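Local coordinates for succinate-semialdehyde dehydrogenase (Synechococcus sp., PDB 4ITA), which probably oxidises succinic semialdehyde to succinate with an NADP cofactor, as a member of the aldehyde dehydrogenase family, at residues E279-E282 with K283-L286; R317-D320 with Q321-A325; L166-E169 with A170-A174; G304-T308 with E309-Q313; A327-L331 with G332-L336. All coordinates share one frame; numbering follows the deposited sequence.

Contact 1. Residues E279-E282 with K283-L286; sequences EFLE and KLHL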
loop_
_atom_site.group_PDB
_atom_site.type_symbol
_atom_site.label_atom_id
_atom_site.label_comp_id
_atom_site.label_asym_id
_atom_site.label_seq_id
_atom_site.Cartn_x
_atom_site.Cartn_y
_atom_site.Cartn_z
ATOM N N GLU A 279 -20.798 -38.199 8.431
ATOM C CA GLU A 279 -21.637 -38.102 7.241
ATOM C C GLU A 279 -20.989 -37.230 6.166
ATOM O O GLU A 279 -20.931 -37.610 4.994
ATOM C CB GLU A 279 -23.026 -37.556 7.587
ATOM C CG GLU A 279 -23.924 -37.402 6.372
ATOM C CD GLU A 279 -25.300 -36.860 6.705
ATOM O OE1 GLU A 279 -25.627 -36.768 7.906
ATOM O OE2 GLU A 279 -26.046 -36.522 5.760
ATOM N N PHE A 280 -20.500 -36.059 6.562
ATOM C CA PHE A 280 -19.869 -35.170 5.600
ATOM C C PHE A 280 -18.639 -35.826 4.960
ATOM O O PHE A 280 -18.473 -35.772 3.739
ATOM C CB PHE A 280 -19.493 -33.823 6.237
ATOM C CG PHE A 280 -18.922 -32.828 5.248
ATOM C CD1 PHE A 280 -19.730 -31.868 4.656
ATOM C CD2 PHE A 280 -17.578 -32.874 4.897
ATOM C CE1 PHE A 280 -19.200 -30.969 3.733
ATOM C CE2 PHE A 280 -17.046 -31.980 3.982
ATOM C CZ PHE A 280 -17.863 -31.030 3.400
ATOM N N LEU A 281 -17.782 -36.436 5.771
ATOM C CA LEU A 281 -16.554 -37.015 5.240
ATOM C C LEU A 281 -16.835 -38.172 4.284
ATOM O O LEU A 281 -16.161 -38.306 3.260
ATOM C CB LEU A 281 -15.621 -37.462 6.365
ATOM C CG LEU A 281 -14.272 -38.027 5.913
ATOM C CD1 LEU A 281 -13.546 -37.055 4.981
ATOM C CD2 LEU A 281 -13.408 -38.369 7.117
ATOM N N GLU A 282 -17.815 -39.010 4.613
ATOM C CA GLU A 282 -18.167 -40.105 3.708
ATOM C C GLU A 282 -18.630 -39.545 2.371
ATOM O O GLU A 282 -18.222 -40.015 1.309
ATOM C CB GLU A 282 -19.257 -41.010 4.305
ATOM C CG GLU A 282 -19.849 -41.986 3.272
ATOM C CD GLU A 282 -20.772 -43.043 3.864
ATOM O OE1 GLU A 282 -20.266 -43.956 4.542
ATOM O OE2 GLU A 282 -22.000 -42.979 3.626
ATOM N N LYS A 283 -19.490 -38.535 2.428
ATOM C CA LYS A 283 -20.018 -37.915 1.220
ATOM C C LYS A 283 -18.935 -37.194 0.413
ATOM O O LYS A 283 -18.968 -37.204 -0.820
ATOM C CB LYS A 283 -21.201 -37.000 1.552
ATOM C CG LYS A 283 -22.436 -37.797 1.966
ATOM C CD LYS A 283 -23.613 -36.922 2.363
ATOM C CE LYS A 283 -24.873 -37.771 2.499
ATOM N NZ LYS A 283 -26.014 -36.999 3.057
ATOM N N LEU A 284 -17.962 -36.598 1.102
ATOM C CA LEU A 284 -16.857 -35.923 0.421
ATOM C C LEU A 284 -15.985 -36.959 -0.287
ATOM O O LEU A 284 -15.580 -36.785 -1.440
ATOM C CB LEU A 284 -16.021 -35.135 1.432
ATOM C CG LEU A 284 -14.966 -34.209 0.824
ATOM C CD1 LEU A 284 -15.628 -32.958 0.279
ATOM C CD2 LEU A 284 -13.891 -33.864 1.849
ATOM N N HIS A 285 -15.702 -38.042 0.429
ATOM C CA HIS A 285 -14.971 -39.189 -0.095
ATOM C C HIS A 285 -15.632 -39.701 -1.379
ATOM O O HIS A 285 -14.982 -39.853 -2.409
ATOM C CB HIS A 285 -14.962 -40.275 0.990
ATOM C CG HIS A 285 -14.124 -41.473 0.674
ATOM N ND1 HIS A 285 -13.985 -42.521 1.556
ATOM C CD2 HIS A 285 -13.382 -41.796 -0.413
ATOM C CE1 HIS A 285 -13.195 -43.437 1.031
ATOM N NE2 HIS A 285 -12.816 -43.023 -0.166
ATOM N N LEU A 286 -16.939 -39.938 -1.323
ATOM C CA LEU A 286 -17.689 -40.401 -2.487
ATOM C C LEU A 286 -17.625 -39.423 -3.664
ATOM O O LEU A 286 -17.442 -39.834 -4.809
ATOM C CB LEU A 286 -19.143 -40.663 -2.086
ATOM C CG LEU A 286 -19.334 -41.830 -1.109
ATOM C CD1 LEU A 286 -20.733 -41.784 -0.500
ATOM C CD2 LEU A 286 -19.098 -43.160 -1.806
#
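E279 and K283 meet one helical turn apart on the outer side of helix 274-289, while F280 and L284 do the same on its inner side, so that close apolar packing on one side contrasts with an exposed polar side tied by one salt bridge. On the inner side CE2 of the F280 ring comes within 4.1 Å of L284 CD1, the methyl approaching the ring at a slant. Both side chains leave the helix with CG anti to the backbone N (chi1 -176° in F280, -171° in L284), and both are buried between helix 245-257, through V249 and T253, and strand 267-273, through F270 and L272. L281 adds a wider apolar approach, its CD1 lying 4.5 Å from L284 CD2. The helix follows directly on strand 267-273, a central strand of the seven-stranded mixed sheet, and so packs as one of the covering helices of an alpha/beta domain of the aldehyde dehydrogenase fold. Its backbone shows the usual i to i+4 ladder, with H285 N bonded to L281 O at 2.9 Å. On the outer side E279 and K283 run alongside each other, both chains extended, and K283 NZ forms a salt bridge of 2.7 Å with E279 OE2, using the anti lone pair of that oxygen. A second carboxylate, D246, also pairs with K283 NZ, so the ammonium group ties this helix to the start of helix 245-257. The solvent side is looser at E282 and L286, which lie side by side, pointing the same way, with E282 CG 3.9 Å from L286 CD1.

Contact 2. Residues R317-D320 with Q321-A325; sequences RQVD and QAVAA. With EDO (1,2-ethanediol), chain I.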
loop_
_atom_site.group_PDB
_atom_site.type_symbol
_atom_site.label_atom_id
_atom_site.label_comp_id
_atom_site.label_asym_id
_atom_site.label_seq_id
_atom_site.Cartn_x
_atom_site.Cartn_y
_atom_site.Cartn_z
ATOM N N ARG A 317 5.662 -35.079 -2.765
ATOM C CA ARG A 317 6.525 -35.069 -1.589
ATOM C C ARG A 317 5.763 -34.649 -0.332
ATOM O O ARG A 317 5.893 -35.284 0.718
ATOM C CB ARG A 317 7.737 -34.154 -1.805
ATOM C CG ARG A 317 8.687 -34.144 -0.610
ATOM C CD ARG A 317 9.709 -33.007 -0.671
ATOM N NE ARG A 317 9.092 -31.705 -0.934
ATOM C CZ ARG A 317 8.390 -31.007 -0.044
ATOM N NH1 ARG A 317 8.193 -31.481 1.179
ATOM N NH2 ARG A 317 7.865 -29.836 -0.388
ATOM N N GLN A 318 4.969 -33.582 -0.430
ATOM C CA GLN A 318 4.197 -33.111 0.719
ATOM C C GLN A 318 3.304 -34.217 1.268
ATOM O O GLN A 318 3.252 -34.456 2.481
ATOM C CB GLN A 318 3.329 -31.909 0.349
ATOM C CG GLN A 318 4.082 -30.619 0.095
ATOM C CD GLN A 318 3.158 -29.537 -0.417
ATOM O OE1 GLN A 318 2.544 -29.686 -1.470
ATOM N NE2 GLN A 318 3.040 -28.448 0.333
ATOM N N VAL A 319 2.598 -34.894 0.372
ATOM C CA VAL A 319 1.724 -35.983 0.779
ATOM C C VAL A 319 2.525 -37.153 1.349
ATOM O O VAL A 319 2.193 -37.669 2.419
ATOM C CB VAL A 319 0.825 -36.440 -0.377
ATOM C CG1 VAL A 319 0.035 -37.685 0.018
ATOM C CG2 VAL A 319 -0.125 -35.312 -0.763
ATOM N N ASP A 320 3.589 -37.549 0.658
ATOM C CA ASP A 320 4.433 -38.647 1.135
ATOM C C ASP A 320 4.975 -38.400 2.539
ATOM O O ASP A 320 4.944 -39.297 3.389
ATOM C CB ASP A 320 5.597 -38.905 0.173
ATOM C CG ASP A 320 5.170 -39.588 -1.113
ATOM O OD1 ASP A 320 3.993 -39.990 -1.237
ATOM O OD2 ASP A 320 6.034 -39.731 -2.005
ATOM N N GLN A 321 5.473 -37.194 2.793
ATOM C CA GLN A 321 6.022 -36.888 4.113
ATOM C C GLN A 321 4.941 -36.842 5.197
ATOM O O GLN A 321 5.174 -37.269 6.331
ATOM C CB GLN A 321 6.891 -35.619 4.087
ATOM C CG GLN A 321 8.179 -35.823 3.275
ATOM C CD GLN A 321 9.170 -34.674 3.387
ATOM O OE1 GLN A 321 9.101 -33.705 2.635
ATOM N NE2 GLN A 321 10.117 -34.795 4.313
ATOM N N ALA A 322 3.750 -36.361 4.852
ATOM C CA ALA A 322 2.641 -36.337 5.808
ATOM C C ALA A 322 2.235 -37.750 6.190
ATOM O O ALA A 322 2.004 -38.047 7.366
ATOM C CB ALA A 322 1.450 -35.580 5.238
ATOM N N VAL A 323 2.145 -38.618 5.189
ATOM C CA VAL A 323 1.793 -40.014 5.421
ATOM C C VAL A 323 2.865 -40.732 6.243
ATOM O O VAL A 323 2.547 -41.499 7.157
ATOM C CB VAL A 323 1.515 -40.738 4.097
ATOM C CG1 VAL A 323 1.331 -42.236 4.323
ATOM C CG2 VAL A 323 0.275 -40.159 3.444
ATOM N N ALA A 324 4.130 -40.464 5.941
ATOM C CA ALA A 324 5.233 -41.054 6.701
ATOM C C ALA A 324 5.184 -40.628 8.171
ATOM O O ALA A 324 5.586 -41.379 9.063
ATOM C CB ALA A 324 6.576 -40.689 6.068
ATOM N N ALA A 325 4.676 -39.424 8.416
ATOM C CA ALA A 325 4.527 -38.899 9.769
ATOM C C ALA A 325 3.342 -39.508 10.522
ATOM O O ALA A 325 3.272 -39.417 11.749
ATOM C CB ALA A 325 4.405 -37.387 9.739
HETATM C C1 EDO I . 3.294 -26.859 -3.839
HETATM O O1 EDO I . 2.597 -25.868 -3.060
HETATM C C2 EDO I . 2.303 -27.913 -4.332
HETATM O O2 EDO I . 1.323 -28.124 -3.316
#
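R317 and Q321, one turn apart on helix 309-325, are joined by their side chains with the two flat end groups almost perpendicular: the guanidinium and amide planes stand 85° apart. The arginine chain bends at chi3 (50°), which folds its guanidinium back to the glutamine, and NH1 donates to Q321 OE1 at 2.8 Å. The oxygen sits at the guanidinium edge, in its plane, and the donor lies nearly along the C=O axis of the amide. Q321 OE1 also rests against R317 CG at 3.3 Å, so the aliphatic part of the arginine lines one side of the bond. A backbone bond beneath the pair, Q321 N to R317 O at 2.9 Å, fixes its spacing.

V319 and V323 form a more buried pair, with V319 CG1 4.2 Å from V323 CG2. Q318 points elsewhere: its OE1 accepts a 2.7 Å bond from O2 of a 1,2-ethanediol, probably a crystallisation additive, while its NE2 donates to E360, so both ends of the amide are engaged. The whole is an amphipathic alpha-helix with an i to i+4 polar pair on the solvent side, here in a helix that leads into edge strand 328-331 of the seven-stranded sheet.

Contact 3. Residues L166-E169 with A170-A174; sequences LAVE and AILEA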
loop_
_atom_site.group_PDB
_atom_site.type_symbol
_atom_site.label_atom_id
_atom_site.label_comp_id
_atom_site.label_asym_id
_atom_site.label_seq_id
_atom_site.Cartn_x
_atom_site.Cartn_y
_atom_site.Cartn_z
ATOM N N LEU A 166 1.168 -13.510 -24.714
ATOM C CA LEU A 166 1.132 -12.844 -26.015
ATOM C C LEU A 166 -0.305 -12.600 -26.478
ATOM O O LEU A 166 -0.609 -11.565 -27.066
ATOM C CB LEU A 166 1.905 -13.652 -27.050
ATOM C CG LEU A 166 3.403 -13.742 -26.774
ATOM C CD1 LEU A 166 4.049 -14.801 -27.658
ATOM C CD2 LEU A 166 4.070 -12.385 -26.962
ATOM N N ALA A 167 -1.192 -13.547 -26.198
ATOM C CA ALA A 167 -2.597 -13.395 -26.577
ATOM C C ALA A 167 -3.256 -12.203 -25.893
ATOM O O ALA A 167 -4.037 -11.482 -26.518
ATOM C CB ALA A 167 -3.377 -14.678 -26.303
ATOM N N VAL A 168 -2.957 -11.983 -24.616
ATOM C CA VAL A 168 -3.546 -10.846 -23.912
ATOM C C VAL A 168 -3.106 -9.530 -24.556
ATOM O O VAL A 168 -3.936 -8.643 -24.797
ATOM C CB VAL A 168 -3.217 -10.856 -22.410
ATOM C CG1 VAL A 168 -3.623 -9.541 -21.764
ATOM C CG2 VAL A 168 -3.903 -12.039 -21.730
ATOM N N GLU A 169 -1.818 -9.408 -24.871
ATOM C CA GLU A 169 -1.360 -8.213 -25.575
ATOM C C GLU A 169 -2.058 -8.058 -26.923
ATOM O O GLU A 169 -2.476 -6.961 -27.277
ATOM C CB GLU A 169 0.166 -8.195 -25.756
ATOM C CG GLU A 169 0.619 -6.931 -26.488
ATOM C CD GLU A 169 2.108 -6.813 -26.756
ATOM O OE1 GLU A 169 2.927 -7.046 -25.856
ATOM O OE2 GLU A 169 2.474 -6.418 -27.883
ATOM N N ALA A 170 -2.200 -9.156 -27.663
ATOM C CA ALA A 170 -2.845 -9.106 -28.975
ATOM C C ALA A 170 -4.311 -8.686 -28.875
ATOM O O ALA A 170 -4.812 -7.955 -29.727
ATOM C CB ALA A 170 -2.718 -10.442 -29.680
ATOM N N ILE A 171 -5.010 -9.138 -27.839
ATOM C CA ILE A 171 -6.395 -8.728 -27.619
ATOM C C ILE A 171 -6.460 -7.221 -27.414
ATOM O O ILE A 171 -7.297 -6.537 -27.997
ATOM C CB ILE A 171 -7.001 -9.444 -26.387
ATOM C CG1 ILE A 171 -7.241 -10.920 -26.715
ATOM C CG2 ILE A 171 -8.312 -8.783 -25.968
ATOM C CD1 ILE A 171 -7.468 -11.788 -25.487
ATOM N N LEU A 172 -5.557 -6.697 -26.597
ATOM C CA LEU A 172 -5.572 -5.276 -26.275
ATOM C C LEU A 172 -5.175 -4.406 -27.477
ATOM O O LEU A 172 -5.720 -3.309 -27.660
ATOM C CB LEU A 172 -4.727 -4.990 -25.030
ATOM C CG LEU A 172 -5.276 -5.661 -23.768
ATOM C CD1 LEU A 172 -4.282 -5.532 -22.625
ATOM C CD2 LEU A 172 -6.610 -5.072 -23.355
ATOM N N GLU A 173 -4.264 -4.906 -28.313
ATOM C CA GLU A 173 -3.939 -4.229 -29.569
ATOM C C GLU A 173 -5.148 -4.194 -30.497
ATOM O O GLU A 173 -5.467 -3.147 -31.081
ATOM C CB GLU A 173 -2.757 -4.922 -30.256
ATOM C CG GLU A 173 -2.249 -4.217 -31.520
ATOM C CD GLU A 173 -3.187 -4.321 -32.714
ATOM O OE1 GLU A 173 -3.723 -5.419 -32.983
ATOM O OE2 GLU A 173 -3.416 -3.282 -33.371
ATOM N N ALA A 174 -5.790 -5.348 -30.680
ATOM C CA ALA A 174 -6.949 -5.442 -31.565
ATOM C C ALA A 174 -8.092 -4.577 -31.060
ATOM O O ALA A 174 -8.875 -4.063 -31.856
ATOM C CB ALA A 174 -7.397 -6.887 -31.716
#
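The connecting helix of a beta-alpha-beta unit, running from strand 152-156 through helix 162-175 to strand 182-185, provides this contact, and V168 and L172 form its apolar pair across one turn. Their side chains run alongside each other, and V168 CG1 reaches L172 CD1 at 4.2 Å. V168 sets CG1 anti to its backbone nitrogen (chi1 170°), whereas L172 carries CG beside its own nitrogen (chi1 -64°); this folds the leucine back over the preceding turn, where its CG lies 3.4 Å from V168 O. I171 makes a similar return, its CG1 standing 3.3 Å from A167 O. Hydrocarbon thus packs directly against the carbonyls that carry the helical ladder.

That ladder is regular. A170 N donates to L166 O at 2.9 Å and E173 N to E169 O at the same length, while L172 N to V168 O is a little longer at 3.1 Å. A170 contributes just a methyl on the exposed side, resting 3.5 Å from L166 O.

E169 has an extended chain, and its OE1 accepts from T184 N, so the carboxylate fastens the helix to the next strand of the unit. V168 and L172 settle between F140 of helix 137-149 and F182 of strand 182-185, while I171 turns to I59 and L60 of helix 46-62, placing the helix between its sheet and two neighbouring helices.

Contact 4. Residues G304-T308 with E309-Q313; sequences GPLAT and EGILQ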
loop_
_atom_site.group_PDB
_atom_site.type_symbol
_atom_site.label_atom_id
_atom_site.label_comp_id
_atom_site.label_asym_id
_atom_site.label_seq_id
_atom_site.Cartn_x
_atom_site.Cartn_y
_atom_site.Cartn_z
ATOM N N GLY A 304 -7.874 -32.277 -14.966
ATOM C CA GLY A 304 -6.748 -32.424 -15.877
ATOM C C GLY A 304 -5.453 -32.603 -15.103
ATOM O O GLY A 304 -5.467 -32.773 -13.885
ATOM N N PRO A 305 -4.315 -32.550 -15.801
ATOM C CA PRO A 305 -3.019 -32.675 -15.134
ATOM C C PRO A 305 -2.698 -31.405 -14.351
ATOM O O PRO A 305 -3.239 -30.343 -14.666
ATOM C CB PRO A 305 -2.041 -32.798 -16.311
ATOM C CG PRO A 305 -2.693 -31.968 -17.392
ATOM C CD PRO A 305 -4.176 -32.214 -17.232
ATOM N N LEU A 306 -1.831 -31.512 -13.353
ATOM C CA LEU A 306 -1.246 -30.325 -12.743
ATOM C C LEU A 306 -0.401 -29.604 -13.790
ATOM O O LEU A 306 0.008 -30.201 -14.789
ATOM C CB LEU A 306 -0.401 -30.711 -11.533
ATOM C CG LEU A 306 -1.177 -31.445 -10.438
ATOM C CD1 LEU A 306 -0.237 -31.828 -9.313
ATOM C CD2 LEU A 306 -2.330 -30.588 -9.916
ATOM N N ALA A 307 -0.117 -28.330 -13.569
ATOM C CA ALA A 307 0.438 -27.519 -14.651
ATOM C C ALA A 307 1.883 -27.834 -14.997
ATOM O O ALA A 307 2.297 -27.641 -16.139
ATOM C CB ALA A 307 0.296 -26.056 -14.346
ATOM N N THR A 308 2.669 -28.267 -14.015
ATOM C CA THR A 308 4.102 -28.470 -14.234
ATOM C C THR A 308 4.609 -29.704 -13.506
ATOM O O THR A 308 3.991 -30.174 -12.551
ATOM C CB THR A 308 4.956 -27.268 -13.746
ATOM O OG1 THR A 308 5.031 -27.279 -12.317
ATOM C CG2 THR A 308 4.396 -25.924 -14.227
ATOM N N GLU A 309 5.750 -30.223 -13.945
ATOM C CA GLU A 309 6.359 -31.354 -13.248
ATOM C C GLU A 309 6.772 -30.970 -11.827
ATOM O O GLU A 309 6.703 -31.792 -10.910
ATOM C CB GLU A 309 7.550 -31.909 -14.033
ATOM C CG GLU A 309 8.140 -33.191 -13.429
ATOM C CD GLU A 309 8.870 -34.054 -14.449
ATOM O OE1 GLU A 309 8.936 -33.659 -15.631
ATOM O OE2 GLU A 309 9.366 -35.133 -14.066
ATOM N N GLY A 310 7.179 -29.716 -11.644
ATOM C CA GLY A 310 7.558 -29.214 -10.337
ATOM C C GLY A 310 6.430 -29.244 -9.325
ATOM O O GLY A 310 6.626 -29.638 -8.176
ATOM N N ILE A 311 5.241 -28.820 -9.739
ATOM C CA ILE A 311 4.074 -28.876 -8.868
ATOM C C ILE A 311 3.753 -30.325 -8.509
ATOM O O ILE A 311 3.468 -30.641 -7.347
ATOM C CB ILE A 311 2.838 -28.220 -9.524
ATOM C CG1 ILE A 311 3.078 -26.724 -9.724
ATOM C CG2 ILE A 311 1.597 -28.450 -8.671
ATOM C CD1 ILE A 311 3.207 -25.958 -8.422
ATOM N N LEU A 312 3.808 -31.200 -9.509
ATOM C CA LEU A 312 3.581 -32.621 -9.286
ATOM C C LEU A 312 4.578 -33.197 -8.280
ATOM O O LEU A 312 4.194 -33.928 -7.361
ATOM C CB LEU A 312 3.642 -33.383 -10.611
ATOM C CG LEU A 312 3.437 -34.898 -10.499
ATOM C CD1 LEU A 312 2.055 -35.232 -9.964
ATOM C CD2 LEU A 312 3.678 -35.589 -11.833
ATOM N N GLN A 313 5.854 -32.860 -8.442
ATOM C CA GLN A 313 6.879 -33.337 -7.518
ATOM C C GLN A 313 6.632 -32.807 -6.112
ATOM O O GLN A 313 6.753 -33.545 -5.128
ATOM C CB GLN A 313 8.274 -32.927 -7.995
ATOM C CG GLN A 313 8.736 -33.649 -9.239
ATOM C CD GLN A 313 9.965 -33.011 -9.841
ATOM O OE1 GLN A 313 10.344 -31.899 -9.469
ATOM N NE2 GLN A 313 10.594 -33.708 -10.779
#
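With chi1 at 75°, T308 holds OG1 between its own backbone N and carbonyl carbon, the position from which the hydroxyl can turn back to I311 N. The result is a classic N-cap: T308 stands immediately before helix 309-325, and its OG1 accepts from I311 N at 3.0 Å, with an N-H...O angle of 166°. The cap satisfies an amide that has no preceding helical carbonyl to bond. The first ladder bond follows from the same residue, L312 N donating to T308 O at 3.2 Å, so T308 serves the opening turn with both its side chain and its main chain. Its hydroxyl is also flanked by hydrocarbon, since I311 CG1 lies 3.3 Å from OG1.

Two residues before the cap, L306 folds its side chain back under the new helix and packs on the first turn. Its chi1 of -59° keeps CG beside the backbone N, and the extended chi2 sends CD1 against that turn. The leucine and I311 cross at about a right angle, where L306 CD1 touches I311 CG2 at 3.9 Å. The loop below is held in place from outside, A307 N bonding to Q262 and the L306 backbone to Y341. The side chain of I311 also comes within about 4 Å of the bound NADPH, measured between nearest atoms, so the helix start borders the cofactor site. The same methyl of L306 bridges to the next residue of the turn, with CD1 3.9 Å from L312 CA and 4.2 Å from L312 CD1.

Contact 5. Residues A327-L331 with G332-L336; sequences AKILL and GGRPL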
loop_
_atom_site.group_PDB
_atom_site.type_symbol
_atom_site.label_atom_id
_atom_site.label_comp_id
_atom_site.label_asym_id
_atom_site.label_seq_id
_atom_site.Cartn_x
_atom_site.Cartn_y
_atom_site.Cartn_z
ATOM N N ALA A 327 -0.153 -39.438 8.920
ATOM C CA ALA A 327 -1.420 -39.077 8.290
ATOM C C ALA A 327 -1.977 -40.263 7.521
ATOM O O ALA A 327 -1.222 -41.093 7.010
ATOM C CB ALA A 327 -1.245 -37.890 7.365
ATOM N N LYS A 328 -3.301 -40.337 7.434
ATOM C CA LYS A 328 -3.960 -41.425 6.719
ATOM C C LYS A 328 -4.497 -40.950 5.378
ATOM O O LYS A 328 -5.006 -39.837 5.267
ATOM C CB LYS A 328 -5.097 -41.994 7.565
ATOM C CG LYS A 328 -4.630 -42.521 8.911
ATOM C CD LYS A 328 -3.488 -43.519 8.753
ATOM C CE LYS A 328 -2.963 -43.943 10.109
ATOM N NZ LYS A 328 -4.090 -44.140 11.064
ATOM N N ILE A 329 -4.367 -41.798 4.365
ATOM C CA ILE A 329 -4.918 -41.532 3.044
ATOM C C ILE A 329 -6.283 -42.194 2.941
ATOM O O ILE A 329 -6.401 -43.421 3.014
ATOM C CB ILE A 329 -4.031 -42.108 1.927
ATOM C CG1 ILE A 329 -2.629 -41.502 1.968
ATOM C CG2 ILE A 329 -4.677 -41.874 0.560
ATOM C CD1 ILE A 329 -1.653 -42.142 0.984
ATOM N N LEU A 330 -7.321 -41.389 2.768
ATOM C CA LEU A 330 -8.662 -41.919 2.583
ATOM C C LEU A 330 -8.901 -42.210 1.102
ATOM O O LEU A 330 -9.662 -43.113 0.746
ATOM C CB LEU A 330 -9.689 -40.917 3.121
ATOM C CG LEU A 330 -11.161 -41.321 3.195
ATOM C CD1 LEU A 330 -11.355 -42.517 4.120
ATOM C CD2 LEU A 330 -11.999 -40.148 3.666
ATOM N N LEU A 331 -8.219 -41.454 0.247
ATOM C CA LEU A 331 -8.388 -41.543 -1.193
ATOM C C LEU A 331 -7.168 -40.944 -1.887
ATOM O O LEU A 331 -6.656 -39.922 -1.438
ATOM C CB LEU A 331 -9.632 -40.756 -1.608
ATOM C CG LEU A 331 -9.975 -40.834 -3.095
ATOM C CD1 LEU A 331 -10.624 -42.177 -3.418
ATOM C CD2 LEU A 331 -10.885 -39.708 -3.501
ATOM N N GLY A 332 -6.708 -41.565 -2.973
ATOM C CA GLY A 332 -5.640 -41.005 -3.792
ATOM C C GLY A 332 -4.261 -41.121 -3.173
ATOM O O GLY A 332 -3.881 -42.182 -2.670
ATOM N N GLY A 333 -3.483 -40.045 -3.238
ATOM C CA GLY A 333 -2.229 -39.997 -2.505
ATOM C C GLY A 333 -0.967 -40.426 -3.231
ATOM O O GLY A 333 0.094 -40.535 -2.618
ATOM N N ARG A 334 -1.065 -40.663 -4.535
ATOM C CA ARG A 334 0.123 -40.935 -5.340
ATOM C C ARG A 334 -0.125 -40.529 -6.782
ATOM O O ARG A 334 -1.264 -40.556 -7.238
ATOM C CB ARG A 334 0.559 -42.408 -5.236
ATOM C CG ARG A 334 -0.539 -43.442 -5.418
ATOM C CD ARG A 334 -0.032 -44.831 -5.035
ATOM N NE ARG A 334 0.599 -44.831 -3.716
ATOM C CZ ARG A 334 -0.059 -44.965 -2.566
ATOM N NH1 ARG A 334 -1.377 -45.115 -2.564
ATOM N NH2 ARG A 334 0.602 -44.947 -1.416
ATOM N N PRO A 335 0.938 -40.128 -7.497
ATOM C CA PRO A 335 0.764 -39.707 -8.893
ATOM C C PRO A 335 0.199 -40.837 -9.741
ATOM O O PRO A 335 0.451 -42.009 -9.441
ATOM C CB PRO A 335 2.193 -39.392 -9.351
ATOM C CG PRO A 335 2.960 -39.166 -8.110
ATOM C CD PRO A 335 2.344 -40.042 -7.065
ATOM N N LEU A 336 -0.556 -40.501 -10.782
ATOM C CA LEU A 336 -1.117 -41.524 -11.656
ATOM C C LEU A 336 -0.048 -42.062 -12.595
ATOM O O LEU A 336 0.861 -41.338 -12.995
ATOM C CB LEU A 336 -2.297 -40.974 -12.456
ATOM C CG LEU A 336 -3.467 -40.494 -11.597
ATOM C CD1 LEU A 336 -4.680 -40.208 -12.459
ATOM C CD2 LEU A 336 -3.807 -41.519 -10.528
#
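G333 N donates a hydrogen bond to OG1 of T346 on the adjoining strand, while I329 CD1 lies 4.1 Å from G333 CA, so the glycine is held by a polar grip from beyond the turn and an apolar one from within it. Close by, I329 CG2 comes 3.3 Å from G332 O, a methyl against a carbonyl oxygen where the chain bends after strand 328-331. I329 fills the inside of this bend: its CG2 stands anti to the backbone N, and its extended CG1 branch (chi1 -60°) carries CD1 onto the bare CA of G333. The same CD1 lies 4.3 Å from R334 NH2, a slanting approach to the guanidinium at the exposed end of the contact.

Both glycines have positive phi (75° at G332, 93° at G333), which the path of the turn uses. L331 turns its side chain the other way, to H285 and F288 of helix 274-289, while I329 also meets V323 of helix 309-325. Before the bend, backbone bonds tie K328 to T349, and L330 and L331 to I347, of strand 346-349. The arrangement is a glycine-containing turn leaving an edge strand of a mixed sheet, in the antiparallel connection between strands 328-331 and 346-349.

Overall arrangement
Contacts 1, 2 and 3 are partly buried turns of amphipathic helices, each with an apolar pair on the inside, whereas contacts 4 and 5 lie nearer the surface, where chain elements begin or end. Contacts 4 and 2 share helix 309-325: a hydroxyl cap serves its start, and an arginine-glutamine bond lies farther along. Contact 5 follows that helix, its I329 packing on V323 of contact 2 and its L330 on L281 of contact 1, so these two helices both touch the same edge strand. Contact 3 stands apart, its centre about 44 Å from that of contact 1, and its carboxylate bonds a backbone amide, whereas contact 1 uses a salt bridge.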